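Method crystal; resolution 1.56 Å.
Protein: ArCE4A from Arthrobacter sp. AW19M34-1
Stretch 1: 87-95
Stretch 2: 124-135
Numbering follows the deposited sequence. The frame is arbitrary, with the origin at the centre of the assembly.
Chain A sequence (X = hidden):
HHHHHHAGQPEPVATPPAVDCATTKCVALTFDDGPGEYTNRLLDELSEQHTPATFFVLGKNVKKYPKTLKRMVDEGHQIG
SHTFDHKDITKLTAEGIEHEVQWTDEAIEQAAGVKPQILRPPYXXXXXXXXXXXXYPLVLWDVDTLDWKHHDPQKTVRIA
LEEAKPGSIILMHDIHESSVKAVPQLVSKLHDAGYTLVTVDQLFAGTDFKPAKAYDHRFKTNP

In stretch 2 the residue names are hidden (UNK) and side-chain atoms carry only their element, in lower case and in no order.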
# COMPACT_ATOMS: atom_id res chain seq x y z
N LYS A 87 -11.12 -10.79 -1.00
CA LYS A 87 -11.13 -12.18 -1.44
C LYS A 87 -9.88 -12.49 -2.27
O LYS A 87 -9.40 -11.65 -3.03
CB LYS A 87 -12.41 -12.49 -2.23
CG LYS A 87 -13.67 -12.47 -1.37
CD LYS A 87 -14.94 -12.62 -2.19
CE LYS A 87 -16.16 -12.46 -1.30
NZ LYS A 87 -17.45 -12.65 -2.02
N ASP A 88 -9.35 -13.69 -2.09
CA ASP A 88 -8.31 -14.23 -2.96
C ASP A 88 -8.85 -14.24 -4.38
O ASP A 88 -9.80 -14.96 -4.67
CB ASP A 88 -7.93 -15.64 -2.47
CG ASP A 88 -6.82 -16.30 -3.30
OD1 ASP A 88 -6.59 -15.93 -4.46
OD2 ASP A 88 -6.20 -17.25 -2.76
N ILE A 89 -8.24 -13.46 -5.27
CA ILE A 89 -8.79 -13.30 -6.62
C ILE A 89 -8.69 -14.58 -7.42
O ILE A 89 -9.43 -14.76 -8.40
CB ILE A 89 -8.10 -12.16 -7.41
CG1 ILE A 89 -6.67 -12.55 -7.78
CG2 ILE A 89 -8.15 -10.85 -6.65
CD1 ILE A 89 -5.98 -11.55 -8.67
N THR A 90 -7.80 -15.49 -7.03
CA THR A 90 -7.63 -16.74 -7.77
C THR A 90 -8.77 -17.71 -7.47
O THR A 90 -8.89 -18.75 -8.11
CB THR A 90 -6.29 -17.42 -7.47
OG1 THR A 90 -6.30 -17.96 -6.13
CG2 THR A 90 -5.13 -16.45 -7.61
N LYS A 91 -9.60 -17.36 -6.50
CA LYS A 91 -10.79 -18.15 -6.18
C LYS A 91 -11.98 -17.73 -7.02
O LYS A 91 -13.03 -18.36 -6.96
CB LYS A 91 -11.17 -18.01 -4.71
CG LYS A 91 -10.17 -18.53 -3.69
CD LYS A 91 -10.76 -18.34 -2.30
CE LYS A 91 -9.77 -18.60 -1.19
NZ LYS A 91 -10.36 -18.24 0.13
N LEU A 92 -11.83 -16.66 -7.79
CA LEU A 92 -12.98 -16.03 -8.42
C LEU A 92 -13.10 -16.28 -9.92
O LEU A 92 -12.15 -16.68 -10.59
CB LEU A 92 -12.95 -14.52 -8.18
CG LEU A 92 -12.87 -14.11 -6.71
CD1 LEU A 92 -12.82 -12.60 -6.59
CD2 LEU A 92 -14.04 -14.67 -5.92
N THR A 93 -14.31 -16.04 -10.43
CA THR A 93 -14.58 -16.07 -11.85
C THR A 93 -14.12 -14.77 -12.49
O THR A 93 -13.71 -13.84 -11.80
CB THR A 93 -16.07 -16.27 -12.14
OG1 THR A 93 -16.81 -15.18 -11.58
CG2 THR A 93 -16.56 -17.58 -11.54
N ALA A 94 -14.20 -14.71 -13.82
CA ALA A 94 -13.87 -13.48 -14.52
C ALA A 94 -14.74 -12.33 -14.03
O ALA A 94 -14.25 -11.23 -13.79
CB ALA A 94 -14.02 -13.67 -16.02
N GLU A 95 -16.04 -12.59 -13.88
CA GLU A 95 -16.96 -11.56 -13.42
C GLU A 95 -16.75 -11.24 -11.94
O GLU A 95 -16.92 -10.10 -11.51
CB GLU A 95 -18.42 -11.96 -13.68
CG GLU A 95 -18.89 -13.20 -12.95
CD GLU A 95 -20.35 -13.53 -13.24
OE1 GLU A 95 -21.22 -12.67 -12.95
OE2 GLU A 95 -20.63 -14.63 -13.75
N UNK A 124 -1.44 -11.82 -1.42
CA UNK A 124 -0.41 -11.91 -2.45
C UNK A 124 -0.74 -12.92 -3.54
O UNK A 124 0.10 -13.23 -4.38
N UNK A 125 -1.96 -13.43 -3.52
CA UNK A 125 -2.36 -14.51 -4.41
C UNK A 125 -2.75 -13.98 -5.77
O UNK A 125 -3.63 -13.13 -5.88
c UNK A 125 -3.50 -15.30 -3.80
N UNK A 126 -2.09 -14.48 -6.81
CA UNK A 126 -2.37 -14.06 -8.18
C UNK A 126 -1.86 -15.11 -9.16
O UNK A 126 -1.27 -16.12 -8.77
n UNK A 126 0.43 -12.71 -9.78
c UNK A 126 1.73 -12.79 -9.57
n UNK A 126 1.94 -12.90 -8.27
c UNK A 126 -1.72 -12.70 -8.46
c UNK A 126 -0.23 -12.76 -8.57
c UNK A 126 0.73 -12.89 -7.62
N UNK A 127 -2.10 -14.88 -10.45
CA UNK A 127 -1.67 -15.80 -11.48
C UNK A 127 -1.94 -15.19 -12.84
O UNK A 127 -2.91 -14.45 -12.99
N UNK A 128 -1.08 -15.49 -13.81
CA UNK A 128 -1.14 -14.86 -15.13
C UNK A 128 -2.54 -14.87 -15.75
O UNK A 128 -2.95 -13.89 -16.37
c UNK A 128 -0.16 -15.53 -16.08
N UNK A 129 -3.26 -15.97 -15.56
CA UNK A 129 -4.59 -16.10 -16.15
C UNK A 129 -5.60 -15.16 -15.48
O UNK A 129 -6.58 -14.74 -16.10
c UNK A 129 -5.09 -17.57 -16.08
c UNK A 129 -5.37 -17.98 -14.64
c UNK A 129 -6.32 -17.76 -16.94
N UNK A 130 -5.35 -14.79 -14.23
CA UNK A 130 -6.22 -13.86 -13.51
C UNK A 130 -5.74 -12.43 -13.69
O UNK A 130 -6.55 -11.52 -13.87
c UNK A 130 -5.66 -17.85 -11.14
c UNK A 130 -6.27 -14.21 -12.01
o UNK A 130 -7.16 -19.69 -10.94
c UNK A 130 -6.94 -18.36 -11.20
c UNK A 130 -7.78 -16.20 -11.78
c UNK A 130 -5.45 -16.51 -11.40
c UNK A 130 -6.50 -15.67 -11.73
c UNK A 130 -8.01 -17.54 -11.52
N UNK A 131 -4.43 -12.24 -13.65
CA UNK A 131 -3.84 -10.90 -13.64
C UNK A 131 -4.17 -10.13 -14.91
O UNK A 131 -4.26 -8.90 -14.90
o UNK A 131 -2.81 -11.99 -11.35
o UNK A 131 -0.75 -12.13 -12.08
c UNK A 131 -1.93 -11.76 -12.21
c UNK A 131 -2.32 -10.99 -13.45
N UNK A 132 -4.37 -10.85 -16.00
CA UNK A 132 -4.67 -10.24 -17.29
C UNK A 132 -5.98 -9.44 -17.25
O UNK A 132 -6.23 -8.60 -18.11
n UNK A 132 -7.75 -13.52 -20.96
n UNK A 132 -6.98 -14.31 -18.95
c UNK A 132 -5.96 -12.18 -18.30
c UNK A 132 -4.73 -11.30 -18.38
c UNK A 132 -5.76 -13.50 -19.00
c UNK A 132 -7.91 -14.29 -19.90
n UNK A 132 -8.99 -15.05 -19.78
N UNK A 133 -6.79 -9.70 -16.24
CA UNK A 133 -8.08 -9.02 -16.07
C UNK A 133 -7.96 -7.75 -15.23
O UNK A 133 -8.93 -7.01 -15.07
c UNK A 133 -9.87 -10.90 -17.61
c UNK A 133 -9.09 -9.96 -15.43
c UNK A 133 -9.40 -11.25 -16.20
c UNK A 133 -10.44 -12.07 -15.46
N UNK A 134 -6.77 -7.50 -14.70
CA UNK A 134 -6.58 -6.36 -13.81
C UNK A 134 -5.90 -5.22 -14.56
O UNK A 134 -4.80 -5.38 -15.08
c UNK A 134 -5.75 -6.77 -12.58
c UNK A 134 -5.39 -5.56 -11.73
c UNK A 134 -5.72 -8.61 -10.84
c UNK A 134 -6.56 -7.78 -11.74
N UNK A 135 -6.56 -4.06 -14.60
CA UNK A 135 -6.15 -2.94 -15.45
C UNK A 135 -5.00 -2.11 -14.87
O UNK A 135 -4.70 -1.04 -15.39
c UNK A 135 -7.43 -2.10 -15.55
c UNK A 135 -8.09 -2.31 -14.23
c UNK A 135 -7.76 -3.73 -13.81
O HOH W 1 -5.70 -12.26 -4.39

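Position 124 has no side-chain atoms and touches nothing on stretch 1; its phi of 72° favours the residue this must be, G124. Position 125 carries one carbon, pointed toward stretch 1, with its CB 3.2 Å from D88 OD1. A single carbon means alanine, A125. Its carbonyl also matters: A125 O accepts from water 1 at 2.7 Å, and that water accepts from I89 N at 2.9 Å.

Position 126 has one carbon leading to a five-membered ring of three carbons and two nitrogens, and its CB comes within 4.4 Å of I89 CD1: a histidine, H126. The CA-to-CB bond of H126 points away from stretch 1, and T90 CG2 packs on the backbone, 3.7 Å from H126 CA. Position 127 has no side-chain atoms: G127, at the N-cap position before a helix.

Position 128, one carbon, is A128; position 129, one carbon carrying two more, is V129. Neither reaches stretch 1. Position 130 has one carbon, then a six-carbon ring bearing an oxygen, and the ring lies against T90: tyrosine, Y130. Its CA-to-CB bond points toward stretch 1, and it offers a ring face to T90, whose CA sits 3.8 Å from the centroid of the Y130 ring, 10° off the normal, in a CH-pi contact. An ideal CB at G127 would be crowded by this ring, lying 3.1 Å from Y130 CD2.

Position 131 has two carbons, the second carrying two oxygens, and its end comes near I89: a carboxylate, aspartate, D131. D131 OD1 accepts from G127 N at 3.1 Å, and D131 OD2 from H126 ND1 at 2.6 Å.

Position 132 runs three carbons, a nitrogen, then a carbon with two more nitrogens: R132, whose NE donates to V129 O at 2.9 Å, clear of stretch 1. Position 133 has four carbons forked at the second, and its fork reaches A94: L133, with L133 CD1 4.0 Å from A94 CB. Position 134 has four carbons forked at the first, one arm two carbons long, and it meets I89: I134, with I134 CD1 3.7 Å from I89 CD1. Position 135 closes three carbons onto its own nitrogen, P135, beyond reach of stretch 1.

The contact works by shape, with no clear direct hydrogen bond across it. Several polar groups are satisfied within their own stretch: D88 OD1 accepts from T90 OG1 at 2.6 Å and from T90 N at 2.9 Å, while D131 ties H126 and G127 together. In the 3-10 segment of stretch 1, T90 lies over one face of the Y130 ring, I89 meets I134, and one water links the backbones.

Stretch 2, residues 124-135: GAHGAVYDRLIP
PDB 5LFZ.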